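Local coordinates for ABC-type metal ion transport system, periplasmic component (Vibrio vulnificus, PDB 3K2D), which binds methionine in a pocket, probably serves as the periplasmic substrate-binding lipoprotein of an ABC transporter, and activates Toll-like receptor 2, at residues 10-15 / 38-43; 46-51 / 76-81; 57-62 / 203-208; 64-69 / 114-119; 129-134 / 145-150. The protein carries 4 engineered substitutions. All coordinates share one frame; numbering follows the deposited sequence.

Interaction 1 of 5, residues 10-15 / 38-43; sequences VGVMAG and LVTFTD
Phe41 has CG anti to its carbonyl carbon (chi1 -69°), which lays the ring back along the strand until CE1 stands 3.9 Å from Gly11 CA. Val12 O lies in the ring plane at its edge. In Met13 the bends at chi2 (-50°) and chi3 fold the thioether back toward strand 36-41, with CE 3.5 Å from Phe41 O. Four backbone bonds stitch the strands in parallel: Val39 N to Val10 O, Val12 N to Val39 O at 2.9 Å, Phe41 N to Val12 O, and Ala14 N to Phe41 O at 2.9 Å. These are the two parallel strands of a beta-alpha-beta unit made of strand 8-13, helix 16-32 and strand 36-41, and Val12, Leu38 and Thr40 face the connecting helix. On that side Val12 CG2 meets Thr40 CG2 at 4.1 Å, the two side chains crossing obliquely, while Leu38 CD1 approaches Val10 CB at 4.2 Å. Met13 and Phe41 occupy the other face of the sheet, with Met13 SD 4.3 Å from Phe41 CB, and both side chains lean on Pro47 of helix 47-53.

Interaction 2 of 5, residues 46-51 / 76-81; sequences TPNAAL and YKLTIA
Leu78, Tyr76 and Asn48 supply most of the buried surface where helix 47-53 meets the start of strand 78-83. The ring of Tyr76 lies flat against the helix, with the Asn48 carbonyl carbon and Ala49 N over one face. Asn48 CB comes up to CD2 of that ring at 3.8 Å, and farther out Ala49 CB touches the Tyr76 OH at 3.5 Å. Leu78 has CG anti to its carbonyl carbon (chi1 -50°) and sends one methyl to Asn48 and the other to Leu51, three residues on. CD1 rests 3.6 Å from Asn48 OD1, while CD2 lies 3.9 Å from Leu51 CG, the two leucines sliding past each other in opposite directions. No hydrogen bond crosses between the segments; Asn48 OD1 is satisfied instead by the side-chain amides of Gln62 and Asn59. Leu67 of helix 64-74 also packs on Leu78. The contact sets helix 47-53, which links strands 36-41 and 58-63, against edge strand 78-83, as in the alpha/beta lobes of periplasmic binding proteins.

Interaction 3 of 5, residues 57-62 / 203-208; sequences DMNAFQ and LIVARQ. Engineered in segment 57-62: Met58 (natural residue Ile). With MET (methionine), chain C.
Asn59 and Val205 pair in the antiparallel part of the mixed sheet whose far end, at Phe61 and Gln62, borders the methionine pocket. They form a hydrogen-bonded pair: Asn59 N reaches Val205 O at 2.9 Å, and Val205 N returns to Asn59 O. Nearer the ligand Leu203 N makes only a weak bond to Gln62 O, and a water donates to Leu203 O (2.7 Å) while accepting from Phe61 N and Gln62 NE2. Gln62 has CG between its backbone N and carbonyl carbon (chi1 74°), and its extended amide crosses Val205 at about a right angle, with NE2 3.5 Å from Val205 CG2. NE2 also bonds to Asn48 OD1. On the opposite face the engineered Met58 puts SD 4.1 Å from Ile204 CG2. At the outer end Asp57 OD1 and Arg207 NH2 are 4.2 Å apart and share a water, weakly bonded to OD1; Asp57 OD2 accepts from Lys9 N, and Arg207 NH1 donates to Leu51 O and Ile56 O. Gln62 CB lies over the centre of the Phe61 ring and 3.7 Å from the ligand CE. The glutamine thus offers aliphatic surface to the thioether, while its amide joins a polar network between sheet and helix 47-53.

Interaction 4 of 5, residues 64-69 / 114-119; sequences KPYLDR and PTNLGR. With MET (methionine), chain C.
Tyr66 meets both Thr115 and the bound methionine from its first side-chain atom. Its CB lies 3.6 Å from Thr115 OG1 and about equally near the ligand SD. With CG anti to the backbone N (chi1 -174°), the ring swings beneath the ligand methyl, and MET CE sits 3.1 Å above the plane over the ring centre, as in a CH-pi contact. CG, CD1, CE1, CE2 and CZ all face that methyl. CD2 also faces it and meets Thr115 OG1, at the ring edge, and Asn116 ND2 at 3.8 Å; that ND2 is bonded to Asp113 OD2. Thr115 CG2 packs 3.8 Å from Pro65 CB. Pro114 CG covers one face of the Arg69 guanidinium, whose NE forms a salt bridge with Asp73. At the other end of the ligand Arg119 NH1 donates to OXT (2.8 Å), while its NE is held by Glu194. Two helices, each following a strand of a different sheet, thus close on the ligand from separate lobes, as expected of a periplasmic binding protein cleft.

Interaction 5 of 5, residues 129-134 / 145-150; sequences LIKLRP and IVENPK
Lys131 pairs with two residues at once, Val146 and Glu147, because the antiparallel register slips by one. Its O accepts Val146 N at 2.8 Å and, weakly, Glu147 N, while its N donates to Glu147 O at 3.0 Å. On the outer face Lys131 CB meets Glu147 CB at 3.6 Å, the side chains crossing. Lys131 CG, anti to the backbone N (chi1 -170°), runs beside Val146 CG2. The other methyl of Val146, CG1, reaches Arg133, 3.7 Å from its N. On the inner side Ile145 CG1 touches both Leu132 CD2 (4.0 Å) and Ile130 CD1 (4.1 Å), and Ile130 and Leu132 pack on Leu124 and Leu122 of helix 114-126, respectively. Beyond the paired strands a water takes over: it donates to Leu129 O and to Asn148 OD1 and accepts from Lys150 N, tying the diverging chains together. Asn148 OD1 also accepts a bond from Ile152 N. Two residues facing one across a short antiparallel ribbon make a classic beta bulge.

In the fold
Interactions 1, 2 and 3 belong to one lobe and reach the same five-stranded sheet. Interaction 1 is a partly buried parallel pairing at the edge strand, held by regular backbone bonds; it joins interaction 3 through Gly11, whose N and O probably bond to Met58 O and Ala60 N. Interaction 2 seats helix 47-53 on this sheet by apolar and ring packing, with Pro47 touching Met13, Phe41 and Phe61. Interaction 3 is the buried one, where backbone pairing, waters and amides mix. Interaction 4 spans the cleft to the second lobe and shares the methionine with interaction 3, its segments meeting without a hydrogen bond. Interaction 5, about 36 Å from interaction 1 between centres, combines a bulged ribbon with exposed side chains.

Interaction 1 of 5, residues 10-15 / 38-43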
# COMPACT_ATOMS: atom_id res chain seq x y z
N VAL A 10 17.10 -1.78 3.12
CA VAL A 10 15.76 -1.23 3.19
C VAL A 10 14.84 -2.10 2.35
O VAL A 10 15.13 -2.40 1.19
CB VAL A 10 15.70 0.23 2.64
CG1 VAL A 10 14.27 0.75 2.71
CG2 VAL A 10 16.62 1.14 3.45
N GLY A 11 13.72 -2.53 2.94
CA GLY A 11 12.77 -3.36 2.23
C GLY A 11 11.68 -2.52 1.58
O GLY A 11 11.09 -1.65 2.22
N VAL A 12 11.42 -2.77 0.30
CA VAL A 12 10.40 -2.03 -0.42
C VAL A 12 9.64 -2.96 -1.37
O VAL A 12 9.99 -4.13 -1.53
CB VAL A 12 11.04 -0.88 -1.23
CG1 VAL A 12 11.86 0.03 -0.31
CG2 VAL A 12 11.92 -1.44 -2.34
N MET A 13 8.60 -2.44 -2.00
CA MET A 13 7.85 -3.27 -2.92
C MET A 13 8.37 -3.09 -4.34
O MET A 13 8.71 -1.98 -4.76
CB MET A 13 6.35 -2.93 -2.85
CG MET A 13 5.70 -3.12 -1.45
SD MET A 13 5.99 -4.67 -0.66
CE MET A 13 5.13 -5.57 -1.53
N ALA A 14 8.47 -4.20 -5.06
CA ALA A 14 8.94 -4.20 -6.44
C ALA A 14 8.11 -3.25 -7.33
O ALA A 14 6.94 -3.00 -7.06
CB ALA A 14 8.85 -5.62 -6.99
N GLY A 15 8.72 -2.71 -8.38
CA GLY A 15 7.99 -1.82 -9.27
C GLY A 15 8.09 -0.32 -9.04
O GLY A 15 9.14 0.22 -8.69
N LEU A 38 18.57 -1.43 -1.66
CA LEU A 38 17.16 -1.73 -1.74
C LEU A 38 16.94 -3.22 -1.86
O LEU A 38 17.67 -3.91 -2.56
CB LEU A 38 16.54 -1.03 -2.95
CG LEU A 38 16.03 0.40 -2.79
CD1 LEU A 38 16.37 0.97 -1.42
CD2 LEU A 38 16.62 1.25 -3.89
N VAL A 39 15.94 -3.71 -1.14
CA VAL A 39 15.57 -5.12 -1.17
C VAL A 39 14.08 -5.13 -1.51
O VAL A 39 13.23 -4.77 -0.69
CB VAL A 39 15.81 -5.81 0.20
CG1 VAL A 39 15.39 -7.28 0.12
CG2 VAL A 39 17.28 -5.72 0.58
N THR A 40 13.77 -5.53 -2.74
CA THR A 40 12.39 -5.55 -3.21
C THR A 40 11.63 -6.82 -2.83
O THR A 40 12.20 -7.91 -2.78
CB THR A 40 12.34 -5.40 -4.73
OG1 THR A 40 12.99 -6.53 -5.33
CG2 THR A 40 13.06 -4.12 -5.16
N PHE A 41 10.35 -6.65 -2.55
CA PHE A 41 9.47 -7.75 -2.18
C PHE A 41 8.21 -7.69 -3.03
O PHE A 41 7.83 -6.62 -3.51
CB PHE A 41 9.08 -7.65 -0.70
CG PHE A 41 10.21 -7.91 0.25
CD1 PHE A 41 11.13 -6.91 0.55
CD2 PHE A 41 10.37 -9.17 0.83
CE1 PHE A 41 12.19 -7.16 1.41
CE2 PHE A 41 11.43 -9.42 1.70
CZ PHE A 41 12.34 -8.42 1.99
N THR A 42 7.56 -8.84 -3.21
CA THR A 42 6.34 -8.87 -4.01
C THR A 42 5.08 -9.17 -3.19
O THR A 42 3.97 -9.07 -3.70
CB THR A 42 6.43 -9.93 -5.12
OG1 THR A 42 6.72 -11.20 -4.54
CG2 THR A 42 7.52 -9.55 -6.13
N ASP A 43 5.26 -9.53 -1.92
CA ASP A 43 4.12 -9.86 -1.06
C ASP A 43 4.11 -8.97 0.19
O ASP A 43 5.15 -8.76 0.81
CB ASP A 43 4.21 -11.33 -0.63
CG ASP A 43 2.86 -11.93 -0.26
OD1 ASP A 43 2.09 -11.31 0.51
OD2 ASP A 43 2.58 -13.05 -0.74

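Interaction 2 of 5, residues 46-51 / 76-81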
# COMPACT_ATOMS: atom_id res chain seq x y z
N THR A 46 5.60 -10.20 3.90
CA THR A 46 7.01 -10.51 4.10
C THR A 46 7.88 -9.41 4.74
O THR A 46 8.66 -9.69 5.66
CB THR A 46 7.65 -10.95 2.75
OG1 THR A 46 6.82 -11.93 2.13
CG2 THR A 46 9.04 -11.55 2.99
N PRO A 47 7.77 -8.17 4.26
CA PRO A 47 8.55 -7.03 4.78
C PRO A 47 8.73 -6.91 6.30
O PRO A 47 9.85 -6.77 6.77
CB PRO A 47 7.85 -5.83 4.17
CG PRO A 47 7.38 -6.38 2.83
CD PRO A 47 6.81 -7.72 3.23
N ASN A 48 7.64 -6.95 7.06
CA ASN A 48 7.73 -6.86 8.52
C ASN A 48 8.44 -8.08 9.09
O ASN A 48 9.20 -7.97 10.05
CB ASN A 48 6.36 -6.73 9.17
CG ASN A 48 5.73 -5.38 8.92
OD1 ASN A 48 6.42 -4.36 8.85
ND2 ASN A 48 4.40 -5.36 8.81
N ALA A 49 8.18 -9.25 8.52
CA ALA A 49 8.82 -10.47 9.00
C ALA A 49 10.32 -10.36 8.80
O ALA A 49 11.10 -10.77 9.65
CB ALA A 49 8.27 -11.69 8.26
N ALA A 50 10.74 -9.79 7.67
CA ALA A 50 12.16 -9.65 7.39
C ALA A 50 12.78 -8.66 8.37
O ALA A 50 13.87 -8.88 8.91
CB ALA A 50 12.38 -9.17 5.96
N LEU A 51 12.06 -7.56 8.60
CA LEU A 51 12.52 -6.52 9.50
C LEU A 51 12.69 -7.10 10.90
O LEU A 51 13.75 -6.97 11.52
CB LEU A 51 11.50 -5.37 9.51
CG LEU A 51 11.78 -4.20 10.47
CD1 LEU A 51 13.21 -3.73 10.31
CD2 LEU A 51 10.80 -3.06 10.20
N TYR A 76 5.44 -8.52 16.28
CA TYR A 76 6.73 -8.12 15.73
C TYR A 76 7.61 -7.06 16.43
O TYR A 76 8.82 -7.02 16.18
CB TYR A 76 6.56 -7.70 14.26
CG TYR A 76 6.24 -8.82 13.30
CD1 TYR A 76 6.90 -10.05 13.37
CD2 TYR A 76 5.32 -8.63 12.27
CE1 TYR A 76 6.66 -11.05 12.42
CE2 TYR A 76 5.08 -9.62 11.33
CZ TYR A 76 5.75 -10.82 11.40
OH TYR A 76 5.51 -11.78 10.45
N LYS A 77 7.05 -6.20 17.27
CA LYS A 77 7.89 -5.18 17.94
C LYS A 77 8.58 -4.23 16.94
O LYS A 77 9.79 -4.30 16.72
CB LYS A 77 8.97 -5.85 18.81
CG LYS A 77 8.46 -7.00 19.64
CD LYS A 77 8.78 -6.86 21.12
CE LYS A 77 10.28 -6.85 21.37
NZ LYS A 77 10.58 -6.91 22.83
N LEU A 78 7.81 -3.31 16.37
CA LEU A 78 8.35 -2.38 15.40
C LEU A 78 7.92 -0.98 15.78
O LEU A 78 7.00 -0.80 16.56
CB LEU A 78 7.80 -2.73 14.02
CG LEU A 78 7.97 -4.21 13.68
CD1 LEU A 78 7.22 -4.55 12.39
CD2 LEU A 78 9.45 -4.52 13.55
N THR A 79 8.59 0.02 15.22
CA THR A 79 8.24 1.39 15.53
C THR A 79 8.22 2.22 14.26
O THR A 79 9.10 2.06 13.40
CB THR A 79 9.25 2.03 16.51
OG1 THR A 79 9.41 1.19 17.65
CG2 THR A 79 8.75 3.38 16.98
N ILE A 80 7.23 3.09 14.13
CA ILE A 80 7.16 3.95 12.96
C ILE A 80 8.31 4.96 13.02
O ILE A 80 8.56 5.56 14.07
CB ILE A 80 5.81 4.68 12.90
CG1 ILE A 80 4.68 3.66 12.71
CG2 ILE A 80 5.82 5.70 11.76
CD1 ILE A 80 3.26 4.25 12.77
N ALA A 81 9.01 5.14 11.90
CA ALA A 81 10.13 6.07 11.83
C ALA A 81 9.74 7.40 11.17
O ALA A 81 10.30 8.45 11.49
CB ALA A 81 11.28 5.43 11.08

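Interaction 3 of 5, residues 57-62 / 203-208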
# COMPACT_ATOMS: atom_id res chain seq x y z
N ASP A 57 17.08 -3.71 7.76
CA ASP A 57 17.11 -2.72 8.83
C ASP A 57 15.86 -1.86 8.90
O ASP A 57 15.61 -1.22 9.91
CB ASP A 57 18.36 -1.84 8.67
CG ASP A 57 19.66 -2.64 8.75
OD1 ASP A 57 20.14 -2.91 9.88
OD2 ASP A 57 20.20 -3.02 7.69
N MET A 58 15.08 -1.85 7.82
CA MET A 58 13.84 -1.08 7.77
C MET A 58 13.06 -1.37 6.48
O MET A 58 13.59 -2.00 5.56
CB MET A 58 14.12 0.44 7.88
CG MET A 58 14.92 1.11 6.73
SD MET A 58 15.40 2.85 6.97
CE MET A 58 16.85 2.62 7.54
N ASN A 59 11.79 -0.97 6.44
CA ASN A 59 10.98 -1.16 5.23
C ASN A 59 10.07 0.04 5.00
O ASN A 59 9.81 0.82 5.92
CB ASN A 59 10.15 -2.45 5.28
CG ASN A 59 9.14 -2.48 6.42
OD1 ASN A 59 8.40 -1.52 6.66
ND2 ASN A 59 9.10 -3.60 7.13
N ALA A 60 9.61 0.18 3.77
CA ALA A 60 8.72 1.27 3.41
C ALA A 60 7.68 0.73 2.45
O ALA A 60 7.92 0.66 1.24
CB ALA A 60 9.53 2.39 2.74
N PHE A 61 6.51 0.35 2.98
CA PHE A 61 5.47 -0.23 2.13
C PHE A 61 4.06 -0.25 2.75
O PHE A 61 3.08 -0.53 2.04
CB PHE A 61 5.85 -1.67 1.80
CG PHE A 61 5.61 -2.62 2.93
CD1 PHE A 61 6.35 -2.53 4.10
CD2 PHE A 61 4.56 -3.53 2.88
CE1 PHE A 61 6.06 -3.33 5.20
CE2 PHE A 61 4.26 -4.34 3.97
CZ PHE A 61 5.01 -4.24 5.14
N GLN A 62 3.93 0.02 4.04
CA GLN A 62 2.62 -0.08 4.68
C GLN A 62 2.07 1.17 5.32
O GLN A 62 2.76 2.18 5.45
CB GLN A 62 2.68 -1.15 5.77
CG GLN A 62 3.44 -0.69 7.01
CD GLN A 62 4.05 -1.84 7.79
OE1 GLN A 62 3.34 -2.72 8.29
NE2 GLN A 62 5.37 -1.84 7.89
N LEU A 203 4.41 4.47 5.45
CA LEU A 203 5.42 4.73 6.44
C LEU A 203 6.74 4.02 6.23
O LEU A 203 6.85 3.06 5.46
CB LEU A 203 4.90 4.29 7.80
CG LEU A 203 3.43 4.47 8.13
CD1 LEU A 203 3.06 3.55 9.27
CD2 LEU A 203 3.15 5.89 8.49
N ILE A 204 7.74 4.51 6.94
CA ILE A 204 9.04 3.88 6.94
C ILE A 204 9.06 3.32 8.35
O ILE A 204 8.97 4.07 9.33
CB ILE A 204 10.17 4.89 6.75
CG1 ILE A 204 10.13 5.45 5.33
CG2 ILE A 204 11.51 4.21 7.05
CD1 ILE A 204 11.14 6.55 5.05
N VAL A 205 9.11 2.01 8.44
CA VAL A 205 9.10 1.36 9.73
C VAL A 205 10.43 0.66 9.99
O VAL A 205 11.05 0.10 9.06
CB VAL A 205 7.96 0.32 9.82
CG1 VAL A 205 7.95 -0.33 11.19
CG2 VAL A 205 6.62 1.00 9.52
N ALA A 206 10.85 0.70 11.25
CA ALA A 206 12.09 0.08 11.65
C ALA A 206 11.79 -0.75 12.89
O ALA A 206 10.65 -0.77 13.38
CB ALA A 206 13.12 1.15 11.97
N ARG A 207 12.79 -1.46 13.40
CA ARG A 207 12.58 -2.24 14.61
C ARG A 207 12.46 -1.26 15.77
O ARG A 207 12.84 -0.10 15.67
CB ARG A 207 13.73 -3.20 14.87
CG ARG A 207 13.67 -4.45 14.02
CD ARG A 207 14.67 -5.47 14.51
NE ARG A 207 16.04 -5.02 14.31
CZ ARG A 207 16.62 -4.94 13.12
NH1 ARG A 207 15.95 -5.28 12.03
NH2 ARG A 207 17.88 -4.53 13.01
N GLN A 208 11.92 -1.77 16.86
CA GLN A 208 11.72 -1.00 18.08
C GLN A 208 13.08 -0.63 18.69
O GLN A 208 13.24 0.44 19.28
CB GLN A 208 10.93 -1.88 19.03
CG GLN A 208 10.30 -1.25 20.23
CD GLN A 208 9.24 -2.16 20.81
OE1 GLN A 208 8.14 -2.29 20.26
NE2 GLN A 208 9.57 -2.82 21.92
N MET C . 0.72 0.75 -0.30
CA MET C . -0.69 0.35 0.07
C MET C . -1.57 1.51 -0.21
O MET C . -1.18 2.67 0.12
CB MET C . -0.90 0.03 1.53
CG MET C . -0.14 -1.12 2.02
SD MET C . -0.80 -1.73 3.53
CE MET C . 0.41 -3.00 3.57
OXT MET C . -2.67 1.31 -0.74
O HOH W 1 19.36 -5.25 10.34
O HOH W 2 6.33 0.39 5.80

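Interaction 4 of 5, residues 64-69 / 114-119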
# COMPACT_ATOMS: atom_id res chain seq x y z
N LYS A 64 -0.38 2.59 8.81
CA LYS A 64 -0.53 2.18 10.20
C LYS A 64 -1.54 1.05 10.46
O LYS A 64 -1.22 0.08 11.16
CB LYS A 64 -0.85 3.39 11.07
CG LYS A 64 -0.74 3.13 12.56
CD LYS A 64 -0.71 4.43 13.35
CE LYS A 64 -0.68 4.17 14.85
NZ LYS A 64 -1.99 3.75 15.43
N PRO A 65 -2.77 1.14 9.90
CA PRO A 65 -3.74 0.06 10.15
C PRO A 65 -3.14 -1.30 9.87
O PRO A 65 -3.32 -2.23 10.65
CB PRO A 65 -4.87 0.39 9.19
CG PRO A 65 -4.84 1.89 9.14
CD PRO A 65 -3.35 2.17 9.03
N TYR A 66 -2.40 -1.40 8.77
CA TYR A 66 -1.79 -2.66 8.38
C TYR A 66 -0.69 -3.14 9.33
O TYR A 66 -0.59 -4.32 9.63
CB TYR A 66 -1.22 -2.55 6.97
CG TYR A 66 -0.70 -3.86 6.45
CD1 TYR A 66 0.59 -4.28 6.74
CD2 TYR A 66 -1.51 -4.69 5.67
CE1 TYR A 66 1.07 -5.49 6.27
CE2 TYR A 66 -1.04 -5.90 5.20
CZ TYR A 66 0.25 -6.30 5.50
OH TYR A 66 0.72 -7.51 5.04
N LEU A 67 0.14 -2.21 9.77
CA LEU A 67 1.22 -2.52 10.69
C LEU A 67 0.66 -2.97 12.04
O LEU A 67 1.05 -4.01 12.57
CB LEU A 67 2.11 -1.29 10.86
CG LEU A 67 3.14 -1.28 11.99
CD1 LEU A 67 4.20 -2.35 11.77
CD2 LEU A 67 3.76 0.11 12.05
N ASP A 68 -0.27 -2.19 12.60
CA ASP A 68 -0.87 -2.54 13.88
C ASP A 68 -1.48 -3.94 13.84
O ASP A 68 -1.27 -4.76 14.74
CB ASP A 68 -1.95 -1.54 14.29
CG ASP A 68 -1.38 -0.17 14.62
OD1 ASP A 68 -0.16 -0.07 14.85
OD2 ASP A 68 -2.15 0.81 14.65
N ARG A 69 -2.22 -4.22 12.78
CA ARG A 69 -2.87 -5.51 12.63
C ARG A 69 -1.86 -6.64 12.57
O ARG A 69 -2.04 -7.69 13.18
CB ARG A 69 -3.73 -5.51 11.37
CG ARG A 69 -4.41 -6.83 11.09
CD ARG A 69 -5.37 -7.20 12.20
NE ARG A 69 -5.88 -8.55 12.01
CZ ARG A 69 -7.12 -8.92 12.29
NH1 ARG A 69 -7.98 -8.04 12.79
NH2 ARG A 69 -7.51 -10.16 12.03
N PRO A 114 -7.19 -8.06 6.25
CA PRO A 114 -8.16 -7.28 7.03
C PRO A 114 -8.22 -5.76 6.95
O PRO A 114 -9.30 -5.21 6.83
CB PRO A 114 -7.97 -7.81 8.46
CG PRO A 114 -6.60 -8.36 8.48
CD PRO A 114 -6.44 -8.99 7.12
N THR A 115 -7.09 -5.07 7.01
CA THR A 115 -7.17 -3.61 6.95
C THR A 115 -7.46 -3.08 5.56
O THR A 115 -8.10 -2.04 5.42
CB THR A 115 -5.89 -2.92 7.47
OG1 THR A 115 -4.78 -3.25 6.64
CG2 THR A 115 -5.61 -3.35 8.92
N ASN A 116 -7.00 -3.77 4.52
CA ASN A 116 -7.29 -3.30 3.18
C ASN A 116 -8.66 -3.79 2.71
O ASN A 116 -9.25 -3.21 1.80
CB ASN A 116 -6.17 -3.71 2.22
CG ASN A 116 -4.89 -2.91 2.46
OD1 ASN A 116 -4.84 -1.69 2.24
ND2 ASN A 116 -3.85 -3.59 2.94
N LEU A 117 -9.17 -4.84 3.35
CA LEU A 117 -10.49 -5.36 3.02
C LEU A 117 -11.47 -4.31 3.55
O LEU A 117 -12.37 -3.87 2.84
CB LEU A 117 -10.77 -6.68 3.74
CG LEU A 117 -11.77 -7.66 3.12
CD1 LEU A 117 -12.20 -8.63 4.19
CD2 LEU A 117 -12.99 -6.95 2.55
N GLY A 118 -11.26 -3.93 4.81
CA GLY A 118 -12.11 -2.94 5.45
C GLY A 118 -12.09 -1.62 4.72
O GLY A 118 -13.11 -0.95 4.57
N ARG A 119 -10.90 -1.25 4.26
CA ARG A 119 -10.71 -0.01 3.52
C ARG A 119 -11.55 -0.05 2.23
O ARG A 119 -12.22 0.94 1.88
CB ARG A 119 -9.24 0.13 3.18
CG ARG A 119 -8.86 1.38 2.44
CD ARG A 119 -7.37 1.30 2.10
NE ARG A 119 -6.88 2.48 1.41
CZ ARG A 119 -5.63 2.62 0.98
NH1 ARG A 119 -4.76 1.65 1.16
NH2 ARG A 119 -5.27 3.73 0.35
N MET C . 0.72 0.75 -0.30
CA MET C . -0.69 0.35 0.07
C MET C . -1.57 1.51 -0.21
O MET C . -1.18 2.67 0.12
CB MET C . -0.90 0.03 1.53
CG MET C . -0.14 -1.12 2.02
SD MET C . -0.80 -1.73 3.53
CE MET C . 0.41 -3.00 3.57
OXT MET C . -2.67 1.31 -0.74

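Interaction 5 of 5, residues 129-134 / 145-150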
# COMPACT_ATOMS: atom_id res chain seq x y z
N LEU A 129 -22.62 1.62 -3.34
CA LEU A 129 -22.81 0.26 -3.83
C LEU A 129 -23.29 -0.65 -2.71
O LEU A 129 -23.97 -1.64 -2.95
CB LEU A 129 -21.50 -0.30 -4.39
CG LEU A 129 -21.02 0.31 -5.71
CD1 LEU A 129 -19.62 -0.20 -6.01
CD2 LEU A 129 -21.98 -0.07 -6.84
N ILE A 130 -22.92 -0.30 -1.48
CA ILE A 130 -23.33 -1.09 -0.32
C ILE A 130 -23.39 -0.19 0.90
O ILE A 130 -22.90 0.95 0.88
CB ILE A 130 -22.32 -2.20 0.01
CG1 ILE A 130 -20.98 -1.58 0.39
CG2 ILE A 130 -22.18 -3.15 -1.16
CD1 ILE A 130 -20.27 -2.30 1.51
N LYS A 131 -23.99 -0.69 1.97
CA LYS A 131 -24.05 0.08 3.20
C LYS A 131 -23.53 -0.83 4.31
O LYS A 131 -23.79 -2.03 4.31
CB LYS A 131 -25.49 0.52 3.49
CG LYS A 131 -25.56 1.51 4.63
CD LYS A 131 -26.98 1.94 4.97
CE LYS A 131 -26.97 2.82 6.24
NZ LYS A 131 -26.35 2.12 7.43
N LEU A 132 -22.75 -0.25 5.23
CA LEU A 132 -22.18 -1.02 6.35
C LEU A 132 -22.84 -0.61 7.66
O LEU A 132 -23.38 0.48 7.77
CB LEU A 132 -20.68 -0.77 6.44
CG LEU A 132 -19.91 -1.19 5.19
CD1 LEU A 132 -18.53 -0.55 5.18
CD2 LEU A 132 -19.81 -2.72 5.14
N ARG A 133 -22.80 -1.49 8.66
CA ARG A 133 -23.40 -1.17 9.94
C ARG A 133 -22.81 0.11 10.50
O ARG A 133 -21.68 0.47 10.22
CB ARG A 133 -23.22 -2.33 10.93
CG ARG A 133 -21.82 -2.53 11.47
CD ARG A 133 -21.77 -3.84 12.23
NE ARG A 133 -20.51 -4.04 12.92
CZ ARG A 133 -20.15 -3.41 14.03
NH1 ARG A 133 -20.97 -2.52 14.58
NH2 ARG A 133 -18.97 -3.65 14.59
N PRO A 134 -23.59 0.83 11.32
CA PRO A 134 -23.13 2.09 11.91
C PRO A 134 -21.79 2.08 12.66
O PRO A 134 -20.92 2.91 12.37
CB PRO A 134 -24.30 2.48 12.82
CG PRO A 134 -25.49 1.82 12.16
CD PRO A 134 -24.94 0.49 11.79
N ILE A 145 -22.06 -5.95 6.15
CA ILE A 145 -22.92 -5.36 5.13
C ILE A 145 -24.40 -5.38 5.54
O ILE A 145 -24.95 -6.42 5.88
CB ILE A 145 -22.75 -6.09 3.79
CG1 ILE A 145 -21.33 -5.87 3.27
CG2 ILE A 145 -23.80 -5.59 2.79
CD1 ILE A 145 -20.90 -6.85 2.21
N VAL A 146 -25.05 -4.23 5.51
CA VAL A 146 -26.46 -4.19 5.89
C VAL A 146 -27.37 -3.82 4.73
O VAL A 146 -28.58 -3.74 4.90
CB VAL A 146 -26.73 -3.19 7.06
CG1 VAL A 146 -25.87 -3.56 8.25
CG2 VAL A 146 -26.47 -1.75 6.62
N GLU A 147 -26.78 -3.59 3.57
CA GLU A 147 -27.55 -3.24 2.39
C GLU A 147 -26.69 -3.49 1.16
O GLU A 147 -25.52 -3.09 1.11
CB GLU A 147 -27.99 -1.78 2.45
CG GLU A 147 -29.27 -1.53 1.67
CD GLU A 147 -29.77 -0.09 1.76
OE1 GLU A 147 -30.06 0.39 2.88
OE2 GLU A 147 -29.87 0.55 0.69
N ASN A 148 -27.28 -4.17 0.18
CA ASN A 148 -26.60 -4.55 -1.05
C ASN A 148 -27.62 -4.52 -2.19
O ASN A 148 -28.02 -5.56 -2.71
CB ASN A 148 -26.02 -5.96 -0.89
CG ASN A 148 -25.23 -6.42 -2.09
OD1 ASN A 148 -25.02 -5.66 -3.05
ND2 ASN A 148 -24.76 -7.66 -2.04
N PRO A 149 -28.05 -3.32 -2.60
CA PRO A 149 -29.03 -3.08 -3.66
C PRO A 149 -28.79 -3.76 -5.02
O PRO A 149 -29.73 -4.28 -5.62
CB PRO A 149 -29.06 -1.55 -3.76
CG PRO A 149 -27.67 -1.17 -3.35
CD PRO A 149 -27.46 -2.05 -2.15
N LYS A 150 -27.56 -3.75 -5.51
CA LYS A 150 -27.26 -4.37 -6.81
C LYS A 150 -26.91 -5.86 -6.72
O LYS A 150 -26.50 -6.47 -7.71
CB LYS A 150 -26.12 -3.62 -7.51
CG LYS A 150 -26.54 -2.26 -8.07
CD LYS A 150 -25.38 -1.52 -8.73
CE LYS A 150 -25.87 -0.28 -9.48
NZ LYS A 150 -26.87 -0.62 -10.55
O HOH W 3 -25.31 -3.20 -4.56